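Local atomic coordinates of 3-keto-5-aminohexanoate cleavage enzyme (Ralstonia eutropha, PDB entry 3C6C), a protein that probably cleaves 3-keto-5-aminohexanoate or a related beta-keto acid, as a metal-dependent member of the beta-keto acid cleavage enzyme family. Residues Met172-Arg175 / Phe176-Gly180. Residues are numbered along the deposited sequence; the frame is centred on the assembly and turned at random. Where two conformers were deposited one is given.
With EDO (1,2-ethanediol), chain E.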
HETATM    1  N   MSE A 172      -8.649  25.617  21.707  1.00 20.75           N
HETATM    2  CA  MSE A 172      -7.290  25.283  22.187  0.50 21.09           C
HETATM    3  C   MSE A 172      -6.249  25.745  21.189  1.00 20.78           C
HETATM    4  O   MSE A 172      -5.248  26.370  21.529  1.00 20.22           O
HETATM    5  CB  MSE A 172      -7.113  23.766  22.351  0.50 22.08           C
HETATM    6  CG  MSE A 172      -7.923  23.123  23.480  0.50 23.01           C
HETATM    7 SE   MSE A 172      -7.376  23.731  25.241  0.38 25.59          SE
HETATM    8  CE  MSE A 172      -5.791  22.651  25.468  0.50 24.89           C
ATOM      9  N   ALA A 173      -6.510  25.402  19.940  1.00 19.33           N
ATOM     10  CA  ALA A 173      -5.608  25.742  18.838  1.00 19.88           C
ATOM     11  C   ALA A 173      -5.414  27.250  18.817  1.00 21.28           C
ATOM     12  O   ALA A 173      -4.293  27.758  18.698  1.00 20.21           O
ATOM     13  CB  ALA A 173      -6.154  25.241  17.477  1.00 18.49           C
ATOM     14  N   ARG A 174      -6.531  27.957  18.942  1.00 21.39           N
ATOM     15  CA  ARG A 174      -6.508  29.436  18.967  1.00 22.54           C
ATOM     16  C   ARG A 174      -5.695  29.990  20.146  1.00 21.23           C
ATOM     17  O   ARG A 174      -4.896  30.929  19.978  1.00 21.14           O
ATOM     18  CB  ARG A 174      -7.919  30.038  18.934  1.00 22.11           C
ATOM     19  CG  ARG A 174      -7.874  31.531  18.664  1.00 31.98           C
ATOM     20  CD  ARG A 174      -9.264  32.149  18.496  1.00 45.04           C
ATOM     21  NE  ARG A 174     -10.038  31.616  17.363  1.00 53.14           N
ATOM     22  CZ  ARG A 174     -10.041  32.140  16.137  1.00 58.02           C
ATOM     23  NH1 ARG A 174      -9.294  33.206  15.861  1.00 62.61           N
ATOM     24  NH2 ARG A 174     -10.781  31.595  15.178  1.00 60.68           N
ATOM     25  N   ARG A 175      -5.855  29.375  21.316  1.00 19.56           N
ATOM     26  CA  ARG A 175      -5.103  29.794  22.498  1.00 21.85           C
ATOM     27  C   ARG A 175      -3.603  29.605  22.286  1.00 22.81           C
ATOM     28  O   ARG A 175      -2.786  30.460  22.664  1.00 19.48           O
ATOM     29  CB  ARG A 175      -5.564  29.092  23.786  1.00 23.27           C
ATOM     30  CG  ARG A 175      -6.844  29.657  24.337  1.00 32.16           C
ATOM     31  CD  ARG A 175      -6.672  31.162  24.688  1.00 28.07           C
ATOM     32  NE  ARG A 175      -5.898  31.384  25.917  1.00 29.36           N
ATOM     33  CZ  ARG A 175      -4.992  32.338  26.068  1.00 26.04           C
ATOM     34  NH1 ARG A 175      -4.703  33.165  25.073  1.00 32.05           N
ATOM     35  NH2 ARG A 175      -4.373  32.469  27.221  1.00 29.62           N
ATOM     36  N   PHE A 176      -3.242  28.491  21.658  1.00 21.01           N
ATOM     37  CA  PHE A 176      -1.828  28.195  21.410  1.00 20.36           C
ATOM     38  C   PHE A 176      -1.261  29.266  20.488  1.00 20.57           C
ATOM     39  O   PHE A 176      -0.140  29.739  20.675  1.00 19.98           O
ATOM     40  CB  PHE A 176      -1.614  26.823  20.728  1.00 19.89           C
ATOM     41  CG  PHE A 176      -1.760  25.602  21.646  1.00 17.75           C
ATOM     42  CD1 PHE A 176      -2.663  25.543  22.699  1.00 20.28           C
ATOM     43  CD2 PHE A 176      -1.009  24.471  21.374  1.00 22.37           C
ATOM     44  CE1 PHE A 176      -2.773  24.392  23.493  1.00 20.92           C
ATOM     45  CE2 PHE A 176      -1.126  23.332  22.147  1.00 19.17           C
ATOM     46  CZ  PHE A 176      -2.018  23.279  23.190  1.00 20.17           C
ATOM     47  N   GLN A 177      -2.052  29.651  19.490  1.00 20.50           N
ATOM     48  CA  GLN A 177      -1.594  30.667  18.523  1.00 21.49           C
ATOM     49  C   GLN A 177      -1.299  31.965  19.231  1.00 21.09           C
ATOM     50  O   GLN A 177      -0.258  32.588  19.045  1.00 21.80           O
ATOM     51  CB  GLN A 177      -2.639  30.969  17.458  1.00 24.32           C
ATOM     52  CG  GLN A 177      -2.727  29.930  16.382  1.00 24.94           C
ATOM     53  CD  GLN A 177      -3.790  30.289  15.367  1.00 26.36           C
ATOM     54  OE1 GLN A 177      -4.970  30.399  15.705  1.00 27.12           O
ATOM     55  NE2 GLN A 177      -3.379  30.479  14.119  1.00 20.79           N
ATOM     56  N   GLU A 178      -2.245  32.335  20.076  1.00 22.63           N
ATOM     57  CA  GLU A 178      -2.161  33.567  20.893  1.00 21.20           C
ATOM     58  C   GLU A 178      -0.936  33.587  21.809  1.00 22.31           C
ATOM     59  O   GLU A 178      -0.285  34.616  21.986  1.00 20.25           O
ATOM     60  CB  GLU A 178      -3.440  33.753  21.734  1.00 22.41           C
ATOM     61  CG  GLU A 178      -4.633  34.155  20.884  1.00 21.76           C
ATOM     62  CD  GLU A 178      -5.979  34.059  21.574  1.00 28.89           C
ATOM     63  OE1 GLU A 178      -6.076  33.519  22.686  1.00 25.78           O
ATOM     64  OE2 GLU A 178      -6.968  34.535  20.974  1.00 34.08           O
ATOM     65  N   LEU A 179      -0.634  32.431  22.370  1.00 19.35           N
ATOM     66  CA  LEU A 179       0.462  32.262  23.343  1.00 21.93           C
ATOM     67  C   LEU A 179       1.804  32.040  22.657  1.00 20.99           C
ATOM     68  O   LEU A 179       2.863  32.044  23.293  1.00 21.02           O
ATOM     69  CB  LEU A 179       0.197  31.060  24.273  1.00 21.01           C
ATOM     70  CG  LEU A 179      -0.911  31.254  25.330  1.00 21.64           C
ATOM     71  CD1 LEU A 179      -1.258  29.904  25.961  1.00 21.42           C
ATOM     72  CD2 LEU A 179      -0.526  32.310  26.384  1.00 19.90           C
ATOM     73  N   GLY A 180       1.744  31.798  21.360  1.00 22.31           N
ATOM     74  CA  GLY A 180       2.960  31.553  20.556  1.00 21.03           C
ATOM     75  C   GLY A 180       3.560  30.167  20.716  1.00 21.45           C
ATOM     76  O   GLY A 180       4.749  29.951  20.503  1.00 22.94           O
TER
HETATM   77  C1  EDO E 301       7.277  29.868  22.996  1.00 37.36           C
HETATM   78  O1  EDO E 301       8.430  30.432  23.622  1.00 48.79           O
HETATM   79  C2  EDO E 301       6.001  30.354  23.663  1.00 43.67           C
HETATM   80  O2  EDO E 301       5.914  31.779  23.573  1.00 44.93           O
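Arg175 and Glu178, three residues apart on helix 166-179, form a salt bridge across the helix surface: NH1 of Arg175 donates to OE1 of Glu178 at 2.8 Å, with an N-H...O angle of 160°. The carboxylate oxygen lies close to the guanidinium plane, at its edge, but is met on its anti side, and the two flat groups are turned 55° apart. The bend at chi2 (-61°) of Arg175 puts its CD 3.1 Å from OE1 of Glu178, and the bend at chi3 turns the guanidinium toward that carboxylate. Its other terminal nitrogen, NH2, forms a salt bridge with Glu137 of helix 134-139, so the arginine links two acidic residues on neighbouring helices. Gln177, on another side, is anchored by hydrogen bonds from NE2 to OD1 of Asp206 and to O of Gly203.

Apolar contacts follow the i to i+4 spacing. CD1 of Leu179 lies over one face of the Arg175 guanidinium, offset toward its rim, and CD2 comes 3.9 Å from NH2. On the buried side, the bent selenomethionine Met172, in the conformer given, brings its terminal CE to 4.0 Å from CE1 of Phe176, a contact that is doubtful because a second conformer was modelled. The Phe176 side chain also touches Ala144 of strand 143-147 and Leu136 of helix 134-139, while Met172 reaches Leu146 and Val129.

Four backbone bonds bind the two segments, from Phe176 N to Met172 O (2.9 Å) through Leu179 N to Arg175 O. Beyond them Gly180 turns to positive phi, and its N points back to Phe176 O, in a weak bond, and to Gln177 O; Leu179 O accepts a bond from an ethanediol, probably a crystallisation additive. The whole is the C-terminal end of an amphipathic alpha-helix closed by a Schellman motif, on the outer layer of a TIM beta/alpha-barrel, where the chain passes into strand 182-187.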